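Local atomic coordinates of putative histidinol-phosphate aminotransferase (Erwinia carotovora atroseptica, PDB entry 3LY1), a protein that binds pyridoxal 5'-phosphate and is probably a transaminase, possibly a histidinol-phosphate aminotransferase. Residues A[299-313]-A[340-354]. Sequence-based numbering, arbitrary orientation.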
ATOM      1  N   LEU A 299      26.720 -24.327   6.505  1.00 17.29           N
ATOM      2  CA  LEU A 299      27.794 -24.374   5.523  1.00 17.20           C
ATOM      3  C   LEU A 299      29.118 -24.600   6.217  1.00 18.28           C
ATOM      4  O   LEU A 299      29.314 -24.150   7.361  1.00 18.13           O
ATOM      5  CB  LEU A 299      27.868 -23.079   4.730  1.00 17.14           C
ATOM      6  CG  LEU A 299      26.696 -22.812   3.799  1.00 16.07           C
ATOM      7  CD1 LEU A 299      26.716 -21.369   3.246  1.00 16.15           C
ATOM      8  CD2 LEU A 299      26.691 -23.876   2.663  1.00 15.34           C
ATOM      9  N   VAL A 300      30.031 -25.277   5.521  1.00 18.79           N
ATOM     10  CA  VAL A 300      31.411 -25.401   5.969  1.00 19.93           C
ATOM     11  C   VAL A 300      32.350 -24.431   5.214  1.00 20.17           C
ATOM     12  O   VAL A 300      33.457 -24.160   5.683  1.00 22.56           O
ATOM     13  CB  VAL A 300      31.892 -26.891   5.967  1.00 20.37           C
ATOM     14  CG1 VAL A 300      31.072 -27.688   7.003  1.00 22.42           C
ATOM     15  CG2 VAL A 300      31.749 -27.532   4.636  1.00 21.59           C
ATOM     16  N   VAL A 301      31.911 -23.899   4.076  1.00 19.35           N
ATOM     17  CA  VAL A 301      32.640 -22.842   3.362  1.00 18.79           C
ATOM     18  C   VAL A 301      32.040 -21.480   3.727  1.00 18.82           C
ATOM     19  O   VAL A 301      30.920 -21.423   4.243  1.00 18.90           O
ATOM     20  CB  VAL A 301      32.557 -23.046   1.844  1.00 18.29           C
ATOM     21  CG1 VAL A 301      33.053 -24.432   1.492  1.00 16.51           C
ATOM     22  CG2 VAL A 301      31.118 -22.831   1.346  1.00 17.13           C
ATOM     23  N   PRO A 302      32.786 -20.380   3.489  1.00 19.78           N
ATOM     24  CA  PRO A 302      32.195 -19.062   3.748  1.00 20.09           C
ATOM     25  C   PRO A 302      30.895 -18.809   2.955  1.00 19.50           C
ATOM     26  O   PRO A 302      30.803 -19.101   1.741  1.00 19.86           O
ATOM     27  CB  PRO A 302      33.319 -18.075   3.353  1.00 20.34           C
ATOM     28  CG  PRO A 302      34.622 -18.876   3.563  1.00 20.88           C
ATOM     29  CD  PRO A 302      34.222 -20.287   3.135  1.00 20.35           C
ATOM     30  N   LEU A 303      29.892 -18.277   3.653  1.00 19.69           N
ATOM     31  CA  LEU A 303      28.584 -17.998   3.045  1.00 18.84           C
ATOM     32  C   LEU A 303      28.784 -17.149   1.813  1.00 18.70           C
ATOM     33  O   LEU A 303      28.232 -17.437   0.791  1.00 18.16           O
ATOM     34  CB  LEU A 303      27.661 -17.304   4.061  1.00 18.89           C
ATOM     35  CG  LEU A 303      26.298 -16.807   3.540  1.00 19.02           C
ATOM     36  CD1 LEU A 303      25.424 -17.948   2.968  1.00 18.82           C
ATOM     37  CD2 LEU A 303      25.576 -16.012   4.667  1.00 19.88           C
ATOM     38  N   LYS A 304      29.636 -16.124   1.901  1.00 19.80           N
ATOM     39  CA  LYS A 304      29.799 -15.184   0.784  1.00 20.97           C
ATOM     40  C   LYS A 304      30.378 -15.848  -0.446  1.00 20.42           C
ATOM     41  O   LYS A 304      29.977 -15.541  -1.568  1.00 19.29           O
ATOM     42  CB  LYS A 304      30.681 -13.994   1.204  1.00 22.55           C
ATOM     43  CG  LYS A 304      30.907 -12.939   0.103  1.00 27.14           C
ATOM     44  CD  LYS A 304      29.624 -12.131  -0.127  1.00 33.04           C
ATOM     45  CE  LYS A 304      29.803 -10.960  -1.115  1.00 35.65           C
ATOM     46  NZ  LYS A 304      28.534 -10.131  -1.108  1.00 37.19           N
ATOM     47  N   ASP A 305      31.325 -16.762  -0.238  1.00 20.17           N
ATOM     48  CA  ASP A 305      31.872 -17.549  -1.369  1.00 20.10           C
ATOM     49  C   ASP A 305      30.762 -18.413  -1.999  1.00 18.98           C
ATOM     50  O   ASP A 305      30.620 -18.490  -3.215  1.00 18.32           O
ATOM     51  CB  ASP A 305      33.018 -18.466  -0.924  1.00 20.23           C
ATOM     52  CG  ASP A 305      34.220 -17.700  -0.394  1.00 23.34           C
ATOM     53  OD1 ASP A 305      34.199 -16.450  -0.421  1.00 26.39           O
ATOM     54  OD2 ASP A 305      35.171 -18.367   0.061  1.00 27.10           O
ATOM     55  N   TYR A 306      29.986 -19.065  -1.150  1.00 18.67           N
ATOM     56  CA  TYR A 306      28.927 -19.929  -1.628  1.00 17.70           C
ATOM     57  C   TYR A 306      27.857 -19.132  -2.398  1.00 17.80           C
ATOM     58  O   TYR A 306      27.388 -19.558  -3.472  1.00 16.23           O
ATOM     59  CB  TYR A 306      28.327 -20.683  -0.454  1.00 18.38           C
ATOM     60  CG  TYR A 306      27.282 -21.697  -0.863  1.00 15.88           C
ATOM     61  CD1 TYR A 306      27.595 -22.729  -1.745  1.00 13.98           C
ATOM     62  CD2 TYR A 306      25.969 -21.610  -0.404  1.00 18.96           C
ATOM     63  CE1 TYR A 306      26.653 -23.653  -2.130  1.00 13.68           C
ATOM     64  CE2 TYR A 306      24.995 -22.564  -0.799  1.00 15.00           C
ATOM     65  CZ  TYR A 306      25.359 -23.583  -1.667  1.00 14.31           C
ATOM     66  OH  TYR A 306      24.444 -24.539  -2.108  1.00 13.98           O
ATOM     67  N   GLN A 307      27.501 -17.957  -1.876  1.00 17.91           N
ATOM     68  CA  GLN A 307      26.523 -17.098  -2.551  1.00 17.62           C
ATOM     69  C   GLN A 307      27.057 -16.689  -3.932  1.00 18.51           C
ATOM     70  O   GLN A 307      26.298 -16.648  -4.910  1.00 18.49           O
ATOM     71  CB  GLN A 307      26.204 -15.832  -1.733  1.00 18.47           C
ATOM     72  CG  GLN A 307      25.392 -16.052  -0.446  1.00 15.45           C
ATOM     73  CD  GLN A 307      25.377 -14.842   0.411  1.00 18.16           C
ATOM     74  OE1 GLN A 307      26.380 -14.137   0.468  1.00 17.56           O
ATOM     75  NE2 GLN A 307      24.243 -14.569   1.097  1.00 14.05           N
ATOM     76  N   THR A 308      28.360 -16.391  -4.002  1.00 19.57           N
ATOM     77  CA  THR A 308      28.980 -15.906  -5.242  1.00 19.19           C
ATOM     78  C   THR A 308      29.089 -17.032  -6.251  1.00 19.12           C
ATOM     79  O   THR A 308      28.820 -16.820  -7.437  1.00 18.63           O
ATOM     80  CB  THR A 308      30.387 -15.263  -5.013  1.00 19.93           C
ATOM     81  OG1 THR A 308      30.244 -14.085  -4.214  1.00 22.04           O
ATOM     82  CG2 THR A 308      31.035 -14.862  -6.356  1.00 18.85           C
ATOM     83  N   HIS A 309      29.473 -18.230  -5.799  1.00 19.05           N
ATOM     84  CA  HIS A 309      29.580 -19.367  -6.719  1.00 18.58           C
ATOM     85  C   HIS A 309      28.220 -19.802  -7.281  1.00 18.07           C
ATOM     86  O   HIS A 309      28.082 -20.101  -8.468  1.00 17.29           O
ATOM     87  CB  HIS A 309      30.336 -20.540  -6.089  1.00 19.37           C
ATOM     88  CG  HIS A 309      31.791 -20.251  -5.832  1.00 20.15           C
ATOM     89  ND1 HIS A 309      32.398 -20.486  -4.616  1.00 19.98           N
ATOM     90  CD2 HIS A 309      32.750 -19.722  -6.630  1.00 23.83           C
ATOM     91  CE1 HIS A 309      33.665 -20.108  -4.672  1.00 23.64           C
ATOM     92  NE2 HIS A 309      33.905 -19.641  -5.884  1.00 25.22           N
HETATM   93  N   MSE A 310      27.206 -19.798  -6.430  1.00 17.92           N
HETATM   94  CA  MSE A 310      25.849 -20.096  -6.878  1.00 17.51           C
HETATM   95  C   MSE A 310      25.326 -19.001  -7.842  1.00 17.15           C
HETATM   96  O   MSE A 310      24.746 -19.331  -8.873  1.00 15.56           O
HETATM   97  CB  MSE A 310      24.921 -20.309  -5.671  1.00 17.34           C
HETATM   98  CG  MSE A 310      24.996 -21.754  -5.087  1.00 19.23           C
HETATM   99 SE   MSE A 310      24.181 -23.006  -6.360  0.75 18.70          SE
HETATM  100  CE  MSE A 310      24.663 -24.701  -5.533  1.00 21.29           C
ATOM    101  N   ALA A 311      25.556 -17.712  -7.540  1.00 16.62           N
ATOM    102  CA  ALA A 311      25.152 -16.631  -8.476  1.00 17.51           C
ATOM    103  C   ALA A 311      25.788 -16.852  -9.844  1.00 18.07           C
ATOM    104  O   ALA A 311      25.122 -16.675 -10.871  1.00 17.58           O
ATOM    105  CB  ALA A 311      25.515 -15.228  -7.960  1.00 17.17           C
ATOM    106  N   ASP A 312      27.063 -17.243  -9.844  1.00 19.14           N
ATOM    107  CA  ASP A 312      27.820 -17.450 -11.088  1.00 20.00           C
ATOM    108  C   ASP A 312      27.302 -18.652 -11.872  1.00 19.84           C
ATOM    109  O   ASP A 312      27.453 -18.686 -13.086  1.00 21.03           O
ATOM    110  CB  ASP A 312      29.330 -17.622 -10.821  1.00 20.61           C
ATOM    111  CG  ASP A 312      30.013 -16.329 -10.333  1.00 23.48           C
ATOM    112  OD1 ASP A 312      29.425 -15.216 -10.472  1.00 26.16           O
ATOM    113  OD2 ASP A 312      31.145 -16.443  -9.787  1.00 26.95           O
ATOM    114  N   ALA A 313      26.734 -19.636 -11.180  1.00 19.18           N
ATOM    115  CA  ALA A 313      26.095 -20.783 -11.812  1.00 19.03           C
ATOM    116  C   ALA A 313      24.624 -20.518 -12.157  1.00 19.43           C
ATOM    117  O   ALA A 313      23.936 -21.441 -12.610  1.00 20.11           O
ATOM    118  CB  ALA A 313      26.186 -21.988 -10.929  1.00 18.98           C
ATOM    119  N   TRP A 340      17.937 -29.633 -10.191  1.00 16.15           N
ATOM    120  CA  TRP A 340      19.088 -29.041 -10.836  1.00 16.48           C
ATOM    121  C   TRP A 340      20.014 -28.386  -9.790  1.00 16.23           C
ATOM    122  O   TRP A 340      21.275 -28.517  -9.848  1.00 14.32           O
ATOM    123  CB  TRP A 340      18.617 -28.016 -11.859  1.00 17.15           C
ATOM    124  CG  TRP A 340      19.652 -27.648 -12.805  1.00 20.37           C
ATOM    125  CD1 TRP A 340      19.926 -28.252 -14.012  1.00 23.03           C
ATOM    126  CD2 TRP A 340      20.599 -26.606 -12.650  1.00 21.41           C
ATOM    127  NE1 TRP A 340      20.984 -27.623 -14.610  1.00 24.58           N
ATOM    128  CE2 TRP A 340      21.414 -26.610 -13.793  1.00 22.97           C
ATOM    129  CE3 TRP A 340      20.835 -25.663 -11.655  1.00 25.62           C
ATOM    130  CZ2 TRP A 340      22.469 -25.703 -13.965  1.00 27.55           C
ATOM    131  CZ3 TRP A 340      21.886 -24.749 -11.827  1.00 28.09           C
ATOM    132  CH2 TRP A 340      22.686 -24.781 -12.979  1.00 26.40           C
ATOM    133  N   VAL A 341      19.394 -27.717  -8.813  1.00 15.90           N
ATOM    134  CA  VAL A 341      20.182 -27.076  -7.765  1.00 15.62           C
ATOM    135  C   VAL A 341      20.918 -28.133  -6.924  1.00 16.05           C
ATOM    136  O   VAL A 341      22.127 -27.971  -6.650  1.00 16.12           O
ATOM    137  CB  VAL A 341      19.359 -26.120  -6.848  1.00 16.16           C
ATOM    138  CG1 VAL A 341      20.204 -25.638  -5.654  1.00 14.90           C
ATOM    139  CG2 VAL A 341      18.894 -24.903  -7.655  1.00 16.23           C
ATOM    140  N   ALA A 342      20.183 -29.154  -6.489  1.00 14.83           N
ATOM    141  CA  ALA A 342      20.722 -30.269  -5.726  1.00 15.77           C
ATOM    142  C   ALA A 342      21.903 -30.914  -6.451  1.00 15.70           C
ATOM    143  O   ALA A 342      22.948 -31.155  -5.861  1.00 14.85           O
ATOM    144  CB  ALA A 342      19.642 -31.327  -5.456  1.00 15.71           C
ATOM    145  N   ASP A 343      21.760 -31.185  -7.745  1.00 16.07           N
ATOM    146  CA  ASP A 343      22.884 -31.744  -8.447  1.00 15.92           C
ATOM    147  C   ASP A 343      24.055 -30.758  -8.596  1.00 15.79           C
ATOM    148  O   ASP A 343      25.194 -31.196  -8.584  1.00 14.24           O
ATOM    149  CB  ASP A 343      22.448 -32.314  -9.762  1.00 16.98           C
ATOM    150  CG  ASP A 343      21.573 -33.529  -9.582  1.00 18.75           C
ATOM    151  OD1 ASP A 343      21.810 -34.278  -8.601  1.00 20.35           O
ATOM    152  OD2 ASP A 343      20.661 -33.710 -10.403  1.00 19.09           O
ATOM    153  N   THR A 344      23.784 -29.449  -8.723  1.00 15.13           N
ATOM    154  CA  THR A 344      24.846 -28.436  -8.732  1.00 15.19           C
ATOM    155  C   THR A 344      25.615 -28.449  -7.384  1.00 15.59           C
ATOM    156  O   THR A 344      26.852 -28.356  -7.333  1.00 16.20           O
ATOM    157  CB  THR A 344      24.281 -27.027  -9.055  1.00 14.88           C
ATOM    158  OG1 THR A 344      23.665 -27.054 -10.351  1.00 15.64           O
ATOM    159  CG2 THR A 344      25.372 -25.977  -9.074  1.00 15.06           C
HETATM  160  N   MSE A 345      24.875 -28.570  -6.291  1.00 15.31           N
HETATM  161  CA  MSE A 345      25.477 -28.713  -4.981  1.00 15.24           C
HETATM  162  C   MSE A 345      26.423 -29.946  -4.912  1.00 15.18           C
HETATM  163  O   MSE A 345      27.569 -29.825  -4.463  1.00 15.79           O
HETATM  164  CB  MSE A 345      24.369 -28.818  -3.930  1.00 15.44           C
HETATM  165  CG  MSE A 345      23.547 -27.566  -3.797  1.00 16.25           C
HETATM  166 SE   MSE A 345      21.990 -27.841  -2.663  0.75 14.69          SE
HETATM  167  CE  MSE A 345      22.851 -28.307  -0.990  1.00 14.70           C
ATOM    168  N   ARG A 346      25.973 -31.103  -5.429  1.00 15.19           N
ATOM    169  CA  ARG A 346      26.824 -32.292  -5.467  1.00 14.91           C
ATOM    170  C   ARG A 346      28.088 -32.041  -6.252  1.00 14.90           C
ATOM    171  O   ARG A 346      29.165 -32.491  -5.852  1.00 14.77           O
ATOM    172  CB  ARG A 346      26.071 -33.509  -6.018  1.00 15.24           C
ATOM    173  CG  ARG A 346      25.013 -34.013  -5.070  1.00 14.99           C
ATOM    174  CD  ARG A 346      24.136 -35.112  -5.748  1.00 16.64           C
ATOM    175  NE  ARG A 346      23.130 -35.609  -4.815  1.00 15.53           N
ATOM    176  CZ  ARG A 346      21.845 -35.263  -4.806  1.00 17.16           C
ATOM    177  NH1 ARG A 346      21.341 -34.449  -5.736  1.00 19.40           N
ATOM    178  NH2 ARG A 346      21.036 -35.767  -3.881  1.00 15.73           N
ATOM    179  N   GLU A 347      27.969 -31.292  -7.348  1.00 15.23           N
ATOM    180  CA  GLU A 347      29.124 -30.970  -8.176  1.00 16.21           C
ATOM    181  C   GLU A 347      30.060 -29.979  -7.481  1.00 16.06           C
ATOM    182  O   GLU A 347      31.298 -30.086  -7.617  1.00 16.79           O
ATOM    183  CB  GLU A 347      28.695 -30.395  -9.525  1.00 17.13           C
ATOM    184  CG  GLU A 347      28.050 -31.403 -10.460  1.00 21.61           C
ATOM    185  CD  GLU A 347      29.010 -32.504 -10.873  1.00 26.13           C
ATOM    186  OE1 GLU A 347      30.004 -32.203 -11.589  1.00 30.84           O
ATOM    187  OE2 GLU A 347      28.780 -33.663 -10.460  1.00 28.35           O
ATOM    188  N   PHE A 348      29.479 -29.005  -6.770  1.00 15.45           N
ATOM    189  CA  PHE A 348      30.248 -28.064  -5.962  1.00 14.88           C
ATOM    190  C   PHE A 348      31.094 -28.831  -4.940  1.00 14.88           C
ATOM    191  O   PHE A 348      32.276 -28.474  -4.712  1.00 13.97           O
ATOM    192  CB  PHE A 348      29.350 -27.095  -5.188  1.00 15.50           C
ATOM    193  CG  PHE A 348      28.985 -25.819  -5.921  1.00 15.15           C
ATOM    194  CD1 PHE A 348      28.779 -25.789  -7.280  1.00 16.37           C
ATOM    195  CD2 PHE A 348      28.803 -24.644  -5.204  1.00 15.91           C
ATOM    196  CE1 PHE A 348      28.397 -24.611  -7.930  1.00 17.05           C
ATOM    197  CE2 PHE A 348      28.423 -23.458  -5.841  1.00 17.63           C
ATOM    198  CZ  PHE A 348      28.217 -23.443  -7.207  1.00 18.39           C
ATOM    199  N   ARG A 349      30.496 -29.849  -4.312  1.00 13.96           N
ATOM    200  CA  ARG A 349      31.187 -30.614  -3.271  1.00 13.91           C
ATOM    201  C   ARG A 349      32.483 -31.239  -3.832  1.00 14.23           C
ATOM    202  O   ARG A 349      33.536 -31.225  -3.175  1.00 12.86           O
ATOM    203  CB  ARG A 349      30.256 -31.670  -2.665  1.00 14.24           C
ATOM    204  CG  ARG A 349      30.911 -32.767  -1.780  1.00 15.44           C
ATOM    205  CD  ARG A 349      31.789 -32.218  -0.635  1.00 15.14           C
ATOM    206  NE  ARG A 349      31.117 -31.283   0.284  1.00 17.63           N
ATOM    207  CZ  ARG A 349      30.389 -31.626   1.353  1.00 16.76           C
ATOM    208  NH1 ARG A 349      30.199 -32.895   1.652  1.00 15.43           N
ATOM    209  NH2 ARG A 349      29.869 -30.682   2.149  1.00 17.63           N
ATOM    210  N   LYS A 350      32.413 -31.746  -5.055  1.00 14.47           N
ATOM    211  CA  LYS A 350      33.557 -32.405  -5.667  1.00 15.11           C
ATOM    212  C   LYS A 350      34.729 -31.446  -5.797  1.00 15.23           C
ATOM    213  O   LYS A 350      35.887 -31.881  -5.761  1.00 14.85           O
ATOM    214  CB  LYS A 350      33.199 -32.966  -7.050  1.00 14.96           C
ATOM    215  CG  LYS A 350      32.104 -34.005  -7.035  1.00 15.80           C
ATOM    216  CD  LYS A 350      31.888 -34.522  -8.445  1.00 17.76           C
ATOM    217  CE  LYS A 350      30.684 -35.421  -8.539  1.00 17.99           C
ATOM    218  NZ  LYS A 350      30.479 -35.835  -9.988  1.00 19.79           N
ATOM    219  N   LYS A 351      34.440 -30.156  -5.962  1.00 15.14           N
ATOM    220  CA  LYS A 351      35.505 -29.164  -6.111  1.00 16.35           C
ATOM    221  C   LYS A 351      35.674 -28.294  -4.866  1.00 16.40           C
ATOM    222  O   LYS A 351      36.299 -27.234  -4.931  1.00 17.67           O
ATOM    223  CB  LYS A 351      35.325 -28.327  -7.400  1.00 16.51           C
ATOM    224  CG  LYS A 351      34.077 -27.429  -7.453  1.00 18.38           C
ATOM    225  CD  LYS A 351      33.839 -26.846  -8.859  1.00 23.27           C
ATOM    226  CE  LYS A 351      34.910 -25.802  -9.238  1.00 26.98           C
ATOM    227  NZ  LYS A 351      34.798 -25.278 -10.662  1.00 30.40           N
ATOM    228  N   SER A 352      35.157 -28.771  -3.732  1.00 16.12           N
ATOM    229  CA  SER A 352      35.233 -28.084  -2.436  1.00 16.09           C
ATOM    230  C   SER A 352      34.512 -26.733  -2.292  1.00 16.25           C
ATOM    231  O   SER A 352      34.820 -25.967  -1.360  1.00 14.98           O
ATOM    232  CB  SER A 352      36.695 -27.927  -1.979  1.00 16.49           C
ATOM    233  OG  SER A 352      37.255 -29.185  -1.748  1.00 17.23           O
ATOM    234  N   TRP A 353      33.550 -26.451  -3.172  1.00 15.95           N
ATOM    235  CA  TRP A 353      32.818 -25.172  -3.149  1.00 16.33           C
ATOM    236  C   TRP A 353      31.607 -25.240  -2.230  1.00 15.48           C
ATOM    237  O   TRP A 353      30.904 -24.226  -2.026  1.00 15.24           O
ATOM    238  CB  TRP A 353      32.354 -24.797  -4.559  1.00 17.03           C
ATOM    239  CG  TRP A 353      33.333 -23.998  -5.368  1.00 20.45           C
ATOM    240  CD1 TRP A 353      34.596 -23.605  -5.003  1.00 23.57           C
ATOM    241  CD2 TRP A 353      33.114 -23.488  -6.691  1.00 24.00           C
ATOM    242  NE1 TRP A 353      35.170 -22.882  -6.018  1.00 26.22           N
ATOM    243  CE2 TRP A 353      34.288 -22.796  -7.068  1.00 27.12           C
ATOM    244  CE3 TRP A 353      32.032 -23.537  -7.591  1.00 25.14           C
ATOM    245  CZ2 TRP A 353      34.415 -22.163  -8.323  1.00 27.02           C
ATOM    246  CZ3 TRP A 353      32.156 -22.916  -8.828  1.00 25.18           C
ATOM    247  CH2 TRP A 353      33.342 -22.242  -9.186  1.00 26.82           C
ATOM    248  N   ILE A 354      31.331 -26.445  -1.730  1.00 14.59           N
ATOM    249  CA  ILE A 354      30.387 -26.643  -0.655  1.00 13.92           C
ATOM    250  C   ILE A 354      30.909 -27.758   0.242  1.00 13.64           C
ATOM    251  O   ILE A 354      31.801 -28.542  -0.216  1.00 12.21           O
ATOM    252  CB  ILE A 354      28.946 -26.980  -1.177  1.00 13.98           C
ATOM    253  CG1 ILE A 354      27.891 -26.612  -0.132  1.00 13.96           C
ATOM    254  CG2 ILE A 354      28.837 -28.466  -1.621  1.00 12.75           C
ATOM    255  CD1 ILE A 354      26.425 -26.916  -0.538  1.00 14.94           C
ATOM    256  OXT ILE A 354      30.417 -27.881   1.402  1.00 11.94           O
TER
HETATM  257  O   HOH W   1      29.571 -25.753   2.871  1.00 14.20           O
HETATM  258  O   HOH W   2      31.861 -21.689  -2.217  1.00 13.35           O
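The imidazole of His309 lies flat on the indole of Trp353, its ring centroid 3.6 Å from that of the five-membered ring and the planes only 9° apart. The other indole face carries CE of Lys351. In the plane of the imidazole, at its edge, a water 2.7 Å from His309 ND1 donates to the backbone O of Trp353, tying the histidine to the chain that bears its stacking partner. Phe348 is sandwiched between Trp353 CE3 and the selenomethionine Met310, whose chain bends at chi2; CE makes a CH-pi contact over the face, 4.1 Å from the centroid, and the selenium sits obliquely in a Met-aromatic contact. The same methyl presses on CG of Met345, making Met310 a knob among Val341, Thr344, Met345 and Phe348. One turn earlier in helix 303-312, Tyr306 CE1 meets CD1 of the C-terminal Ile354 at 3.6 Å. No direct hydrogen bond crosses between the segments; a second water accepts from Val300 N and donates to Ile354 OXT. Arg349 grips that carboxylate side-on, both oxygens in its guanidinium plane: NH2 bonds OXT almost straight (175°) within a salt bridge, whereas NE meets O from above the carboxylate plane. A Schellman motif, with Ser352 at C-prime, ends helix 335-350. The helices cross at 121°, completed by the folded-back C-terminus, in the small C-terminal domain characteristic of fold-type I aminotransferases.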